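Local coordinates for PspGI restriction endonuclease (Pyrococcus sp. GI-H, PDB 3BM3), which binds its substrate DNA and, as a type II restriction endonuclease, probably cleaves it at a specific sequence, at residues E173-I176 with L177-F181; E194-I198 with Y199-A203. The protein carries 2 engineered substitutions. All coordinates share one frame; numbering follows the deposited sequence.

Interaction 1 of 2, residues E173-I176 with L177-F181; sequences EAQI and LRNKF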
loop_
_atom_site.group_PDB
_atom_site.type_symbol
_atom_site.label_atom_id
_atom_site.label_comp_id
_atom_site.label_asym_id
_atom_site.label_seq_id
_atom_site.Cartn_x
_atom_site.Cartn_y
_atom_site.Cartn_z
ATOM N N GLU C 173 8.284 4.578 6.286
ATOM C CA GLU C 173 8.732 5.938 6.124
ATOM C C GLU C 173 9.417 6.451 7.409
ATOM O O GLU C 173 10.503 7.038 7.395
ATOM C CB GLU C 173 7.563 6.834 5.736
ATOM C CG GLU C 173 7.979 8.236 5.532
ATOM C CD GLU C 173 6.858 9.144 5.128
ATOM O OE1 GLU C 173 5.735 8.659 4.902
ATOM O OE2 GLU C 173 7.106 10.358 5.090
ATOM N N ALA C 174 8.759 6.199 8.520
ATOM C CA ALA C 174 9.255 6.628 9.832
ATOM C C ALA C 174 10.622 6.007 10.088
ATOM O O ALA C 174 11.530 6.673 10.600
ATOM C CB ALA C 174 8.247 6.249 10.935
ATOM N N GLN C 175 10.782 4.743 9.732
ATOM C CA GLN C 175 12.050 4.059 9.985
ATOM C C GLN C 175 13.147 4.703 9.150
ATOM O O GLN C 175 14.232 4.992 9.641
ATOM C CB GLN C 175 11.910 2.573 9.650
ATOM C CG GLN C 175 13.221 1.843 9.362
ATOM C CD GLN C 175 14.214 1.920 10.505
ATOM O OE1 GLN C 175 13.812 2.081 11.682
ATOM N NE2 GLN C 175 15.537 1.814 10.171
ATOM N N ILE C 176 12.856 4.938 7.879
ATOM C CA ILE C 176 13.833 5.558 6.999
ATOM C C ILE C 176 14.265 6.923 7.545
ATOM O O ILE C 176 15.447 7.229 7.612
ATOM C CB ILE C 176 13.292 5.687 5.588
ATOM C CG1 ILE C 176 13.084 4.267 5.018
ATOM C CG2 ILE C 176 14.256 6.460 4.679
ATOM C CD1 ILE C 176 12.155 4.287 3.774
ATOM N N LEU C 177 13.289 7.703 8.003
ATOM C CA LEU C 177 13.537 9.042 8.549
ATOM C C LEU C 177 14.259 8.987 9.888
ATOM O O LEU C 177 15.198 9.747 10.112
ATOM C CB LEU C 177 12.217 9.760 8.681
ATOM C CG LEU C 177 11.668 10.209 7.315
ATOM C CD1 LEU C 177 10.231 10.685 7.478
ATOM C CD2 LEU C 177 12.572 11.285 6.673
ATOM N N ARG C 178 13.858 8.063 10.746
ATOM C CA ARG C 178 14.523 7.896 12.041
ATOM C C ARG C 178 15.946 7.427 11.885
ATOM O O ARG C 178 16.851 7.848 12.643
ATOM C CB ARG C 178 13.733 6.961 12.929
ATOM C CG ARG C 178 12.536 7.631 13.441
ATOM C CD ARG C 178 11.751 6.821 14.416
ATOM N NE ARG C 178 10.475 7.503 14.571
ATOM C CZ ARG C 178 10.262 8.568 15.357
ATOM N NH1 ARG C 178 11.229 9.061 16.134
ATOM N NH2 ARG C 178 9.063 9.129 15.390
ATOM N N ASN C 179 16.160 6.562 10.911
ATOM C CA ASN C 179 17.496 6.104 10.627
ATOM C C ASN C 179 18.368 7.288 10.271
ATOM O O ASN C 179 19.489 7.417 10.789
ATOM C CB ASN C 179 17.451 5.087 9.496
ATOM C CG ASN C 179 18.758 4.392 9.278
ATOM O OD1 ASN C 179 19.654 4.474 10.112
ATOM N ND2 ASN C 179 18.878 3.671 8.160
ATOM N N LYS C 180 17.855 8.189 9.440
ATOM C CA LYS C 180 18.645 9.300 8.954
ATOM C C LYS C 180 18.765 10.432 9.977
ATOM O O LYS C 180 19.857 11.001 10.167
ATOM C CB LYS C 180 18.088 9.833 7.641
ATOM C CG LYS C 180 18.846 11.084 7.216
ATOM C CD LYS C 180 18.659 11.455 5.807
ATOM C CE LYS C 180 19.645 12.549 5.416
ATOM N NZ LYS C 180 21.036 12.037 5.473
ATOM N N PHE C 181 17.653 10.748 10.627
ATOM C CA PHE C 181 17.543 11.963 11.445
ATOM C C PHE C 181 17.497 11.731 12.939
ATOM O O PHE C 181 17.538 12.701 13.708
ATOM C CB PHE C 181 16.332 12.796 11.013
ATOM C CG PHE C 181 16.433 13.299 9.611
ATOM C CD1 PHE C 181 17.227 14.398 9.306
ATOM C CD2 PHE C 181 15.771 12.653 8.573
ATOM C CE1 PHE C 181 17.314 14.863 8.014
ATOM C CE2 PHE C 181 15.889 13.108 7.276
ATOM C CZ PHE C 181 16.681 14.208 6.997
#
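The last two turns of helix 167-181, the connecting helix of the beta-alpha-beta unit between strands 155-160 and 186-191, bring Glu-173 beside Leu-177 and Gln-175 beside Asn-179. The spacing is set by i to i+4 backbone hydrogen bonds. Leu-177 N meets Glu-173 O at 2.9 Å, and Arg-178 N meets Ala-174 O at 2.7 Å; Lys-180 N to Ile-176 O is longer at 3.2 Å. Glu-173 and Leu-177 run alongside each other toward the sheet, CG of the glutamate 3.9 Å from Leu-177 CD1, and both touch Phe-187. With CG anti to the backbone N (chi1 -179°), the extended chain of Glu-173 lays its buried carboxylate beside the leucine, OE2 3.9 Å from Leu-177 CD1, and OE1 is hydrogen-bonded to the Thr-158 hydroxyl. On another side the Gln-175 and Asn-179 amides are inclined by only 29°, and Gln-175 NE2 lies 3.9 Å from Asn-179 CB. Both amide nitrogens donate to OD1 of Asn-207 of the second subunit, while Arg-178 NH2 forms a salt bridge with Asp-210 and a hydrogen bond to Gly-208 O. Leu-177 and the aliphatic part of Glu-173 thus face the sheet, while two N-H donors grip one partner oxygen.

Interaction 2 of 2, residues E194-I198 with Y199-A203; sequences EEFTI and YSAIA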
loop_
_atom_site.group_PDB
_atom_site.type_symbol
_atom_site.label_atom_id
_atom_site.label_comp_id
_atom_site.label_asym_id
_atom_site.label_seq_id
_atom_site.Cartn_x
_atom_site.Cartn_y
_atom_site.Cartn_z
ATOM N N GLU C 194 -12.892 4.457 9.044
ATOM C CA GLU C 194 -13.742 3.966 10.108
ATOM C C GLU C 194 -13.399 2.528 10.497
ATOM O O GLU C 194 -13.846 2.067 11.542
ATOM C CB GLU C 194 -15.223 4.096 9.701
ATOM C CG GLU C 194 -15.617 5.505 9.215
ATOM C CD GLU C 194 -15.980 6.506 10.329
ATOM O OE1 GLU C 194 -15.930 6.152 11.545
ATOM O OE2 GLU C 194 -16.343 7.651 9.952
ATOM N N GLU C 195 -12.594 1.826 9.683
ATOM C CA GLU C 195 -12.189 0.460 9.974
ATOM C C GLU C 195 -10.735 0.374 10.413
ATOM O O GLU C 195 -10.139 -0.678 10.415
ATOM C CB GLU C 195 -12.445 -0.442 8.760
ATOM C CG GLU C 195 -13.903 -0.478 8.337
ATOM C CD GLU C 195 -14.893 -0.685 9.486
ATOM O OE1 GLU C 195 -14.666 -1.597 10.335
ATOM O OE2 GLU C 195 -15.913 0.054 9.529
ATOM N N PHE C 196 -10.191 1.502 10.839
ATOM C CA PHE C 196 -8.823 1.544 11.341
ATOM C C PHE C 196 -8.693 0.551 12.504
ATOM O O PHE C 196 -9.513 0.550 13.388
ATOM C CB PHE C 196 -8.513 2.948 11.785
ATOM C CG PHE C 196 -7.076 3.154 12.154
ATOM C CD1 PHE C 196 -6.093 3.166 11.180
ATOM C CD2 PHE C 196 -6.698 3.274 13.468
ATOM C CE1 PHE C 196 -4.768 3.356 11.524
ATOM C CE2 PHE C 196 -5.389 3.455 13.799
ATOM C CZ PHE C 196 -4.436 3.517 12.858
ATOM N N THR C 197 -7.650 -0.273 12.495
ATOM C CA THR C 197 -7.529 -1.377 13.445
ATOM C C THR C 197 -6.670 -1.058 14.665
ATOM O O THR C 197 -5.754 -0.247 14.622
ATOM C CB THR C 197 -6.907 -2.612 12.781
ATOM O OG1 THR C 197 -5.504 -2.384 12.576
ATOM C CG2 THR C 197 -7.602 -2.894 11.435
ATOM N N ILE C 198 -6.987 -1.747 15.754
ATOM C CA ILE C 198 -6.206 -1.624 16.991
ATOM C C ILE C 198 -4.775 -2.046 16.777
ATOM O O ILE C 198 -3.870 -1.374 17.244
ATOM C CB ILE C 198 -6.856 -2.417 18.129
ATOM C CG1 ILE C 198 -6.062 -2.291 19.418
ATOM C CG2 ILE C 198 -6.959 -3.884 17.769
ATOM C CD1 ILE C 198 -6.736 -3.049 20.613
ATOM N N TYR C 199 -4.556 -3.132 16.059
ATOM C CA TYR C 199 -3.191 -3.610 15.855
ATOM C C TYR C 199 -2.383 -2.524 15.176
ATOM O O TYR C 199 -1.256 -2.253 15.579
ATOM C CB TYR C 199 -3.122 -4.892 15.052
ATOM C CG TYR C 199 -1.723 -5.336 14.789
ATOM C CD1 TYR C 199 -0.953 -5.873 15.796
ATOM C CD2 TYR C 199 -1.164 -5.246 13.510
ATOM C CE1 TYR C 199 0.358 -6.267 15.558
ATOM C CE2 TYR C 199 0.106 -5.663 13.262
ATOM C CZ TYR C 199 0.883 -6.162 14.286
ATOM O OH TYR C 199 2.158 -6.577 13.999
ATOM N N SER C 200 -2.964 -1.902 14.145
ATOM C CA SER C 200 -2.209 -0.926 13.385
ATOM C C SER C 200 -1.800 0.222 14.299
ATOM O O SER C 200 -0.672 0.704 14.229
ATOM C CB SER C 200 -2.986 -0.471 12.159
ATOM O OG SER C 200 -4.083 0.332 12.468
ATOM N N ALA C 201 -2.710 0.623 15.181
ATOM C CA ALA C 201 -2.444 1.749 16.096
ATOM C C ALA C 201 -1.286 1.380 17.015
ATOM O O ALA C 201 -0.293 2.104 17.155
ATOM C CB ALA C 201 -3.698 2.099 16.887
ATOM N N ILE C 202 -1.423 0.232 17.658
ATOM C CA ILE C 202 -0.434 -0.219 18.638
ATOM C C ILE C 202 0.931 -0.453 17.991
ATOM O O ILE C 202 1.945 0.042 18.451
ATOM C CB ILE C 202 -0.936 -1.476 19.356
ATOM C CG1 ILE C 202 -2.197 -1.126 20.159
ATOM C CG2 ILE C 202 0.146 -2.027 20.255
ATOM C CD1 ILE C 202 -2.853 -2.334 20.784
ATOM N N ALA C 203 0.956 -1.225 16.909
ATOM C CA ALA C 203 2.195 -1.498 16.194
ATOM C C ALA C 203 2.862 -0.187 15.728
ATOM O O ALA C 203 4.034 -0.014 15.873
ATOM C CB ALA C 203 1.921 -2.431 15.003
HETATM O O HOH W 1 -5.848 0.227 10.361
#
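Thr-197 is the N-cap of helix 198-206, and its side chain closes the first turn by accepting from Ser-200. The capping bond, Ser-200 N to Thr-197 OG1, measures 3.0 Å; chi1 of 73° sets OG1 between the backbone N and the carbonyl carbon, turned to the helix start. Ser-200 answers with its own hydroxyl, OG donating to Thr-197 O at 2.8 Å. That carbonyl oxygen also accepts from Ala-201 N at 3.2 Å, both donors coming from the same face of its plane. A single water completes the polar network, accepting from Thr-197 N and donating to Ser-200 OG, each at 2.8 Å.

The remaining contacts involve apolar groups. Ser-200 OG sits over one face of the Phe-196 ring, toward its rim and 3.2 Å from CZ, while Phe-196 CE2 lies 3.8 Å from Ala-201 CB. Farther along, Ile-198 and Ile-202 point the same way, flank to flank, and reach Leu-222 and Phe-234 respectively. With an alanine in place of Phe-196, Ser-200 OG would lose its aromatic cover and a gap would probably open between the helix start and Val-212 and Leu-222.

The cap and the two bonds to Thr-197 O hold the first turn. Thr-197 also packs on a phosphate of the bound DNA, and the helix N-terminus is likely to be favourable to the negative charge there.

Along the chain, interaction 1 closes helix 167-181 before strand 186-191 begins, and interaction 2 opens helix 198-206 after that strand ends. The central parallel strand 186-191 therefore joins the two sites, whose centres lie 21 Å apart and whose nearest atoms stay about 9 Å from each other. They do not touch directly, though the start of helix 167-181 meets the later helix, with Trp-167 against Ser-200 and Ala-203. Both contacts face the second subunit, and Ala-203 packs on Ile-176 of the other chain. Interaction 1 thus divides between its own sheet and the dimer interface, whereas interaction 2 combines interface contacts with an approach to the DNA backbone.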